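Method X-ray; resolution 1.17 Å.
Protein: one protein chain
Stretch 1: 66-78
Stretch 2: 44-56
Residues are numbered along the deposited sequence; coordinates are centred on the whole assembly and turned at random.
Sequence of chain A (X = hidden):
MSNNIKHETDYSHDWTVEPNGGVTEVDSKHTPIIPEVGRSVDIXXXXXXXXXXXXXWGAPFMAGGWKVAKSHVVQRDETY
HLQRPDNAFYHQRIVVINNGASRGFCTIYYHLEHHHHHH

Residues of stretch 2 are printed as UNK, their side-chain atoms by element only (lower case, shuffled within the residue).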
ATOM      1  N   TRP A  66     -11.778  -1.474   8.977  1.00  8.81           N
ATOM      2  CA  TRP A  66     -10.359  -1.095   8.761  1.00  7.89           C
ATOM      3  C   TRP A  66     -10.029   0.199   9.518  1.00  8.08           C
ATOM      4  O   TRP A  66     -10.874   1.105   9.589  1.00 10.02           O
ATOM      5  CB  TRP A  66     -10.085  -0.842   7.280  1.00  8.54           C
ATOM      6  CG  TRP A  66     -10.084  -2.116   6.479  1.00  7.68           C
ATOM      7  CD1 TRP A  66     -11.046  -2.521   5.560  1.00  9.34           C
ATOM      8  CD2 TRP A  66      -9.081  -3.131   6.474  1.00  7.65           C
ATOM      9  NE1 TRP A  66     -10.655  -3.729   5.011  1.00  9.38           N
ATOM     10  CE2 TRP A  66      -9.473  -4.133   5.569  1.00  8.06           C
ATOM     11  CE3 TRP A  66      -7.869  -3.273   7.188  1.00  7.79           C
ATOM     12  CZ2 TRP A  66      -8.682  -5.267   5.330  1.00  9.34           C
ATOM     13  CZ3 TRP A  66      -7.113  -4.424   6.972  1.00  8.60           C
ATOM     14  CH2 TRP A  66      -7.507  -5.413   6.031  1.00  8.57           C
ATOM     15  N   LYS A  67      -8.807   0.284  10.010  1.00  7.33           N
ATOM     16  CA  LYS A  67      -8.294   1.485  10.674  1.00  8.15           C
ATOM     17  C   LYS A  67      -7.062   1.957   9.961  1.00  8.04           C
ATOM     18  O   LYS A  67      -6.339   1.151   9.372  1.00  8.39           O
ATOM     19  CB  LYS A  67      -7.922   1.176  12.145  1.00  9.32           C
ATOM     20  CG  LYS A  67      -9.070   0.748  13.017  1.00 13.44           C
ATOM     21  CD  LYS A  67      -9.066  -0.829  13.143  1.00 15.43           C
ATOM     22  CE  LYS A  67     -10.066  -1.372  14.186  1.00 15.92           C
ATOM     23  NZ  LYS A  67     -11.476  -1.111  13.860  1.00 20.95           N
ATOM     24  N   VAL A  68      -6.785   3.255   9.961  1.00  7.96           N
ATOM     25  CA  VAL A  68      -5.666   3.833   9.301  1.00  8.26           C
ATOM     26  C   VAL A  68      -4.441   3.944  10.236  1.00  7.82           C
ATOM     27  O   VAL A  68      -4.525   4.616  11.261  1.00  9.07           O
ATOM     28  CB  VAL A  68      -6.014   5.205   8.682  1.00  8.87           C
ATOM     29  CG1 VAL A  68      -4.772   5.795   7.981  1.00  9.74           C
ATOM     30  CG2 VAL A  68      -7.230   5.126   7.809  1.00  9.79           C
ATOM     31  N   ALA A  69      -3.362   3.260   9.881  1.00  8.03           N
ATOM     32  CA  ALA A  69      -2.086   3.392  10.612  1.00  8.42           C
ATOM     33  C   ALA A  69      -1.206   4.459   9.992  1.00  8.02           C
ATOM     34  O   ALA A  69      -0.451   5.105  10.746  1.00 10.52           O
ATOM     35  CB  ALA A  69      -1.332   2.066  10.643  1.00  9.82           C
ATOM     36  N   LYS A  70      -1.181   4.612   8.667  1.00  8.02           N
ATOM     37  CA  LYS A  70      -0.330   5.587   7.969  1.00  8.70           C
ATOM     38  C   LYS A  70      -1.065   6.078   6.756  1.00  8.13           C
ATOM     39  O   LYS A  70      -1.817   5.311   6.128  1.00  8.75           O
ATOM     40  CB  LYS A  70       1.001   4.992   7.552  1.00  9.48           C
ATOM     41  CG  LYS A  70       1.927   4.541   8.688  1.00 11.59           C
ATOM     42  CD  LYS A  70       3.367   4.257   8.224  1.00 16.08           C
ATOM     43  CE  LYS A  70       4.327   3.997   9.347  1.00 17.71           C
ATOM     44  NZ  LYS A  70       5.701   3.958   8.735  1.00 19.40           N
ATOM     45  N   SER A  71      -0.835   7.337   6.387  1.00  8.97           N
ATOM     46  CA  SER A  71      -1.427   7.899   5.194  1.00  9.50           C
ATOM     47  C   SER A  71      -0.491   8.927   4.566  1.00  9.58           C
ATOM     48  O   SER A  71       0.159   9.660   5.337  1.00 11.63           O
ATOM     49  CB  SER A  71      -2.763   8.549   5.542  1.00 11.52           C
ATOM     50  OG  SER A  71      -3.495   8.965   4.407  1.00 12.67           O
ATOM     51  N   HIS A  72      -0.394   9.037   3.270  1.00 10.01           N
ATOM     52  CA  HIS A  72       0.470  10.034   2.649  1.00 11.07           C
ATOM     53  C   HIS A  72      -0.072  10.330   1.241  1.00 10.56           C
ATOM     54  O   HIS A  72      -0.559   9.447   0.550  1.00 11.92           O
ATOM     55  CB  HIS A  72       1.896   9.469   2.526  1.00 12.67           C
ATOM     56  CG  HIS A  72       2.869  10.471   2.065  1.00 14.51           C
ATOM     57  ND1 HIS A  72       3.510  11.348   2.907  1.00 16.88           N
ATOM     58  CD2 HIS A  72       3.313  10.745   0.818  1.00 16.01           C
ATOM     59  CE1 HIS A  72       4.286  12.147   2.190  1.00 20.15           C
ATOM     60  NE2 HIS A  72       4.218  11.765   0.932  1.00 19.73           N
ATOM     61  N   VAL A  73       0.086  11.598   0.799  1.00 11.59           N
ATOM     62  CA  VAL A  73      -0.373  12.034  -0.523  1.00 12.31           C
ATOM     63  C   VAL A  73       0.801  12.056  -1.450  1.00 11.80           C
ATOM     64  O   VAL A  73       1.860  12.658  -1.124  1.00 14.82           O
ATOM     65  CB  VAL A  73      -1.080  13.367  -0.495  1.00 13.46           C
ATOM     66  CG1 VAL A  73      -1.452  13.823  -1.899  1.00 15.82           C
ATOM     67  CG2 VAL A  73      -2.277  13.322   0.410  1.00 15.35           C
ATOM     68  N   VAL A  74       0.684  11.484  -2.636  1.00 12.90           N
ATOM     69  CA  VAL A  74       1.712  11.375  -3.639  1.00 11.98           C
ATOM     70  C   VAL A  74       1.307  12.114  -4.902  1.00 12.64           C
ATOM     71  O   VAL A  74       0.292  11.793  -5.495  1.00 11.76           O
ATOM     72  CB  VAL A  74       1.986   9.875  -3.968  1.00 13.67           C
ATOM     73  CG1 VAL A  74       3.159   9.745  -4.899  1.00 14.43           C
ATOM     74  CG2 VAL A  74       2.216   9.057  -2.651  1.00 14.15           C
ATOM     75  N   GLN A  75       2.064  13.129  -5.317  1.00 13.65           N
ATOM     76  CA  GLN A  75       1.739  13.916  -6.536  1.00 14.09           C
ATOM     77  C   GLN A  75       2.142  13.179  -7.825  1.00 13.81           C
ATOM     78  O   GLN A  75       2.886  12.208  -7.766  1.00 13.85           O
ATOM     79  CB  GLN A  75       2.423  15.266  -6.504  1.00 16.70           C
ATOM     80  CG  GLN A  75       2.105  16.043  -5.255  1.00 18.02           C
ATOM     81  CD  GLN A  75       0.616  16.398  -5.240  1.00 17.36           C
ATOM     82  OE1 GLN A  75      -0.024  16.782  -6.265  1.00 20.04           O
ATOM     83  NE2 GLN A  75      -0.013  16.219  -4.087  1.00 20.49           N
ATOM     84  N   ARG A  76       1.697  13.718  -8.977  1.00 14.03           N
ATOM     85  CA  ARG A  76       2.012  13.024 -10.264  1.00 15.19           C
ATOM     86  C   ARG A  76       3.506  12.908 -10.379  1.00 15.74           C
ATOM     87  O   ARG A  76       4.196  13.860  -9.972  1.00 17.47           O
ATOM     88  CB  ARG A  76       1.294  13.734 -11.492  1.00 16.60           C
ATOM     89  CG  ARG A  76       1.884  15.090 -11.856  1.00 17.13           C
ATOM     90  CD  ARG A  76       1.404  15.586 -13.187  1.00 17.44           C
ATOM     91  NE  ARG A  76       1.998  14.754 -14.239  1.00 20.40           N
ATOM     92  CZ  ARG A  76       1.695  14.664 -15.533  1.00 18.72           C
ATOM     93  NH1 ARG A  76       0.761  15.478 -16.007  1.00 19.73           N
ATOM     94  NH2 ARG A  76       2.402  13.818 -16.302  1.00 27.15           N
ATOM     95  N   ASP A  77       3.934  11.803 -10.973  1.00 16.09           N
ATOM     96  CA  ASP A  77       5.329  11.529 -11.286  1.00 18.51           C
ATOM     97  C   ASP A  77       6.188  11.267 -10.018  1.00 19.64           C
ATOM     98  O   ASP A  77       7.390  10.981 -10.196  1.00 26.15           O
ATOM     99  CB  ASP A  77       6.021  12.611 -12.113  1.00 19.34           C
ATOM    100  CG  ASP A  77       5.192  13.176 -13.246  1.00 22.86           C
ATOM    101  OD1 ASP A  77       4.483  12.506 -14.003  1.00 33.87           O
ATOM    102  OD2 ASP A  77       5.266  14.387 -13.401  1.00 30.70           O
ATOM    103  N   GLU A  78       5.684  11.424  -8.806  1.00 16.16           N
ATOM    104  CA  GLU A  78       6.522  11.205  -7.631  1.00 16.75           C
ATOM    105  C   GLU A  78       6.536   9.734  -7.261  1.00 15.07           C
ATOM    106  O   GLU A  78       5.568   8.991  -7.521  1.00 14.33           O
ATOM    107  CB  GLU A  78       5.958  11.925  -6.390  1.00 19.97           C
ATOM    108  CG  GLU A  78       5.993  13.463  -6.427  1.00 27.16           C
ATOM    109  CD  GLU A  78       5.475  14.098  -5.085  1.00 23.41           C
ATOM    110  OE1 GLU A  78       4.722  13.497  -4.200  1.00 24.00           O
ATOM    111  OE2 GLU A  78       5.891  15.269  -5.070  1.00 33.85           O
ATOM    112  N   UNK A  44       4.904   4.680  -7.222  1.00 11.13           N
ATOM    113  CA  UNK A  44       5.198   5.687  -8.249  1.00 11.71           C
ATOM    114  C   UNK A  44       3.841   6.056  -8.863  1.00 10.15           C
ATOM    115  O   UNK A  44       3.135   5.238  -9.405  1.00 11.16           O
ATOM    116  o   UNK A  44       7.490   6.092 -12.555  1.00 20.69           O
ATOM    117  o   UNK A  44       7.205   4.053 -11.720  1.00 19.12           O
ATOM    118  c   UNK A  44       6.120   5.037  -9.331  1.00 12.20           C
ATOM    119  c   UNK A  44       7.109   5.329 -11.634  1.00 17.88           C
ATOM    120  c   UNK A  44       6.406   5.979 -10.450  1.00 14.27           C
ATOM    121  N   UNK A  45       3.542   7.360  -8.775  1.00 11.08           N
ATOM    122  CA  UNK A  45       2.314   7.859  -9.370  1.00 10.57           C
ATOM    123  C   UNK A  45       2.535   8.174 -10.842  1.00 10.52           C
ATOM    124  O   UNK A  45       3.357   9.065 -11.134  1.00 12.69           O
ATOM    125  c   UNK A  45       1.919   9.093  -8.599  1.00 10.38           C
ATOM    126  c   UNK A  45       0.593   9.699  -9.104  1.00  9.70           C
ATOM    127  o   UNK A  45       0.104   9.350 -10.187  1.00 11.12           O
ATOM    128  n   UNK A  45       0.016  10.560  -8.274  1.00 10.66           N
ATOM    129  N   UNK A  46       1.907   7.417 -11.746  1.00 10.61           N
ATOM    130  CA  UNK A  46       2.162   7.533 -13.189  1.00 11.32           C
ATOM    131  C   UNK A  46       0.956   8.202 -13.900  1.00 10.24           C
ATOM    132  O   UNK A  46       0.898   8.189 -15.142  1.00 12.53           O
ATOM    133  c   UNK A  46       2.475   6.209 -13.803  1.00 12.68           C
ATOM    134  c   UNK A  46       3.655   5.524 -13.157  1.00 12.65           C
ATOM    135  o   UNK A  46       1.289   5.402 -13.724  1.00 13.31           O
ATOM    136  N   UNK A  47       0.061   8.764 -13.124  1.00 10.61           N
ATOM    137  CA  UNK A  47      -1.113   9.479 -13.684  1.00 10.76           C
ATOM    138  C   UNK A  47      -0.912  10.971 -13.555  1.00 11.07           C
ATOM    139  O   UNK A  47       0.192  11.468 -13.352  1.00 13.81           O
ATOM    140  N   UNK A  48      -1.984  11.699 -13.822  1.00 10.93           N
ATOM    141  CA  UNK A  48      -1.896  13.185 -13.934  1.00 11.28           C
ATOM    142  C   UNK A  48      -2.263  13.888 -12.648  1.00 11.32           C
ATOM    143  O   UNK A  48      -1.945  15.068 -12.532  1.00 14.58           O
ATOM    144  c   UNK A  48      -2.803  13.699 -15.090  1.00 11.82           C
ATOM    145  n   UNK A  48      -2.427  15.105 -17.876  1.00 12.73           N
ATOM    146  n   UNK A  48      -4.036  16.480 -16.899  1.00 16.05           N
ATOM    147  c   UNK A  48      -3.114  13.824 -17.547  1.00 13.06           C
ATOM    148  c   UNK A  48      -2.879  16.323 -17.572  1.00 12.45           C
ATOM    149  n   UNK A  48      -2.130  17.320 -17.959  1.00 15.06           N
ATOM    150  c   UNK A  48      -2.444  13.073 -16.435  1.00 12.14           C
ATOM    151  N   UNK A  49      -2.900  13.219 -11.701  1.00 11.64           N
ATOM    152  CA  UNK A  49      -3.328  13.858 -10.474  1.00 12.28           C
ATOM    153  C   UNK A  49      -2.777  13.119  -9.270  1.00 11.43           C
ATOM    154  O   UNK A  49      -2.197  12.058  -9.367  1.00 11.79           O
ATOM    155  N   UNK A  50      -3.043  13.696  -8.109  1.00 10.95           N
ATOM    156  CA  UNK A  50      -2.474  13.130  -6.853  1.00 10.93           C
ATOM    157  C   UNK A  50      -3.255  11.867  -6.409  1.00  9.87           C
ATOM    158  O   UNK A  50      -4.445  11.690  -6.715  1.00 10.38           O
ATOM    159  c   UNK A  50      -3.912  15.681  -4.274  1.00 16.16           C
ATOM    160  o   UNK A  50      -5.073  15.993  -3.895  1.00 21.94           O
ATOM    161  o   UNK A  50      -2.927  16.381  -3.976  1.00 17.65           O
ATOM    162  c   UNK A  50      -3.862  14.503  -5.216  1.00 14.38           C
ATOM    163  c   UNK A  50      -2.519  14.139  -5.718  1.00 13.69           C
ATOM    164  N   UNK A  51      -2.618  11.053  -5.593  1.00 10.55           N
ATOM    165  CA  UNK A  51      -3.190   9.843  -4.979  1.00  9.11           C
ATOM    166  C   UNK A  51      -2.837   9.853  -3.504  1.00 10.04           C
ATOM    167  O   UNK A  51      -1.742  10.272  -3.123  1.00 12.55           O
ATOM    168  c   UNK A  51      -4.301   8.251  -7.417  1.00 11.04           C
ATOM    169  c   UNK A  51      -1.999   7.347  -7.755  1.00 10.92           C
ATOM    170  c   UNK A  51      -2.573   8.603  -5.643  1.00  9.82           C
ATOM    171  c   UNK A  51      -2.862   8.431  -7.151  1.00  9.63           C
ATOM    172  N   UNK A  52      -3.728   9.259  -2.687  1.00  9.36           N
ATOM    173  CA  UNK A  52      -3.351   8.956  -1.292  1.00 10.12           C
ATOM    174  C   UNK A  52      -3.003   7.466  -1.145  1.00  9.43           C
ATOM    175  O   UNK A  52      -3.730   6.641  -1.700  1.00 10.50           O
ATOM    176  o   UNK A  52      -4.676  10.726  -0.420  1.00 12.30           O
ATOM    177  c   UNK A  52      -4.503   9.299  -0.376  1.00 11.32           C
ATOM    178  c   UNK A  52      -4.220   8.899   1.073  1.00 14.37           C
ATOM    179  N   UNK A  53      -1.923   7.143  -0.459  1.00  8.47           N
ATOM    180  CA  UNK A  53      -1.648   5.767  -0.097  1.00  8.44           C
ATOM    181  C   UNK A  53      -1.842   5.619   1.395  1.00  8.07           C
ATOM    182  O   UNK A  53      -1.414   6.494   2.183  1.00  9.18           O
ATOM    183  c   UNK A  53      -0.256   5.325  -0.576  1.00  8.86           C
ATOM    184  c   UNK A  53       1.118   3.247  -1.121  1.00  9.54           C
ATOM    185  c   UNK A  53      -0.105   3.801  -0.425  1.00  8.10           C
ATOM    186  c   UNK A  53       0.886   6.105   0.069  1.00 11.21           C
ATOM    187  N   UNK A  54      -2.484   4.533   1.800  1.00  7.62           N
ATOM    188  CA  UNK A  54      -2.684   4.282   3.243  1.00  7.99           C
ATOM    189  C   UNK A  54      -2.294   2.866   3.613  1.00  6.99           C
ATOM    190  O   UNK A  54      -2.536   1.906   2.864  1.00  7.85           O
ATOM    191  c   UNK A  54      -5.899   6.201   4.106  1.00  9.33           C
ATOM    192  n   UNK A  54      -5.983   7.492   4.525  1.00 11.56           N
ATOM    193  o   UNK A  54      -6.812   5.364   4.291  1.00  9.67           O
ATOM    194  c   UNK A  54      -4.156   4.480   3.710  1.00  7.94           C
ATOM    195  c   UNK A  54      -4.650   5.897   3.422  1.00  9.84           C
ATOM    196  N   UNK A  55      -1.705   2.743   4.791  1.00  7.05           N
ATOM    197  CA  UNK A  55      -1.464   1.456   5.446  1.00  7.01           C
ATOM    198  C   UNK A  55      -2.580   1.277   6.465  1.00  6.35           C
ATOM    199  O   UNK A  55      -2.706   2.112   7.338  1.00  7.58           O
ATOM    200  c   UNK A  55       1.533  -0.356   5.445  1.00  7.73           C
ATOM    201  o   UNK A  55       1.917  -3.847   6.408  1.00  9.84           O
ATOM    202  c   UNK A  55       1.432  -2.556   6.389  1.00  8.73           C
ATOM    203  c   UNK A  55      -0.072  -0.856   7.163  1.00  7.79           C
ATOM    204  c   UNK A  55       1.996  -1.656   5.499  1.00  8.19           C
ATOM    205  c   UNK A  55      -0.080   1.438   6.111  1.00  7.49           C
ATOM    206  c   UNK A  55       0.408  -2.159   7.224  1.00  8.00           C
ATOM    207  c   UNK A  55       0.485   0.081   6.256  1.00  7.32           C
ATOM    208  N   UNK A  56      -3.370   0.210   6.320  1.00  6.86           N
ATOM    209  CA  UNK A  56      -4.536  -0.009   7.173  1.00  6.86           C
ATOM    210  C   UNK A  56      -4.430  -1.333   7.906  1.00  6.24           C
ATOM    211  O   UNK A  56      -3.706  -2.240   7.440  1.00  6.69           O
ATOM    212  c   UNK A  56      -6.045   1.360   5.687  1.00  7.96           C
ATOM    213  c   UNK A  56      -7.375   1.438   4.976  1.00  8.13           C
ATOM    214  o   UNK A  56      -8.104   0.437   4.862  1.00  8.91           O
ATOM    215  n   UNK A  56      -7.709   2.632   4.489  1.00  9.08           N
ATOM    216  c   UNK A  56      -5.799   0.006   6.345  1.00  6.90           C
TER
HETATM  217  O   HOH W   1       8.346   8.865 -12.506  1.00 33.86           O
HETATM  218  O   HOH W   2       2.740  10.676 -14.415  1.00 19.25           O
HETATM  219  O   HOH W   3      -2.223  18.198  -6.680  1.00 29.21           O

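Position 44 carries three carbons in a row, the last bearing two oxygens, and its CA lies 3.4 Å from Glu-78 O: Glu-44. Its CA-to-CB bond points away from stretch 1, and a water bridges its OE2 to Asp-77 O.

Position 45 has two carbons, the second ending in two single atoms, one O and one N, with the nitrogen 3.1 Å from Val-74 O: Asn-45. Its backbone N donates to Glu-78 O at 2.9 Å, while its CA-to-CB bond points toward stretch 1, where ND2 donates to Val-74 O. The same ND2 also reaches the backbone O of position 49, and OD1 accepts from the N of position 47, so one amide ties the loop to itself and to the partner strand.

Position 46 has one carbon bearing an oxygen and a carbon, and touches nothing on stretch 1: Thr-46, its CA-to-CB bond turned away. Position 47 has no side-chain atoms, and its O lies 3.1 Å from Arg-76 CB: Gly-47. A water links that O to Asp-77 OD1.

Position 48 has three carbons, a nitrogen, then a carbon with two more nitrogens; the chain nitrogen sits 3.7 Å from Arg-76 NH1: Arg-48. These are like charges close together, both residues exposed; Arg-76 is itself paired with Asp-77. Position 49, bare again, its N 4.2 Å from Arg-76 CB, is Gly-49.

Position 50 repeats the carboxylate pattern on three carbons, one oxygen 2.9 Å from Gln-75 NE2: Glu-50. Its OE1 accepts from that amide, nearly straight.

Position 51 has four carbons forked at the second, and its backbone O lies 2.8 Å from Val-74 N: Leu-51, on the face with Val-74. Position 52, one carbon with O and C, the oxygen 3.6 Å from Val-73 CG2, is Thr-52. Position 53 has four carbons forked at the first, one arm longer, the short arm 4.2 Å from Val-74 CG2: Ile-53.

Position 54 has three carbons ending in one O and one N, the nitrogen 2.9 Å from Ser-71 OG: Gln-54. Its NE2 donates to that hydroxyl. Position 55, one carbon, then a six-carbon ring bearing an oxygen, its CB 4.0 Å from Lys-70 CB, is Tyr-55. Position 56 matches 54, its oxygen 3.4 Å from Trp-66 CB: Gln-56. Its NE2 donates to Gln-54 OE1.

The contact is an antiparallel ladder with alternating faces. Leu-51, Ile-53 and Tyr-55 share one with Val-74, His-72 and Lys-70; Thr-52, Gln-54 and Gln-56 share the other with Val-73, Ser-71 and Val-68. Paired backbone bonds join Val-74 to Leu-51 and His-72 to Ile-53. At the bulge, Tyr-55 O accepts from both Ala-69 N (2.9 Å) and Lys-70 N (3.2 Å), absorbing the extra residue. Beyond the ladder, Asn-45 fastens the turn of Gln-75 to Glu-78.

Stretch 2 (44-56) ENTGRGELTIQYQ
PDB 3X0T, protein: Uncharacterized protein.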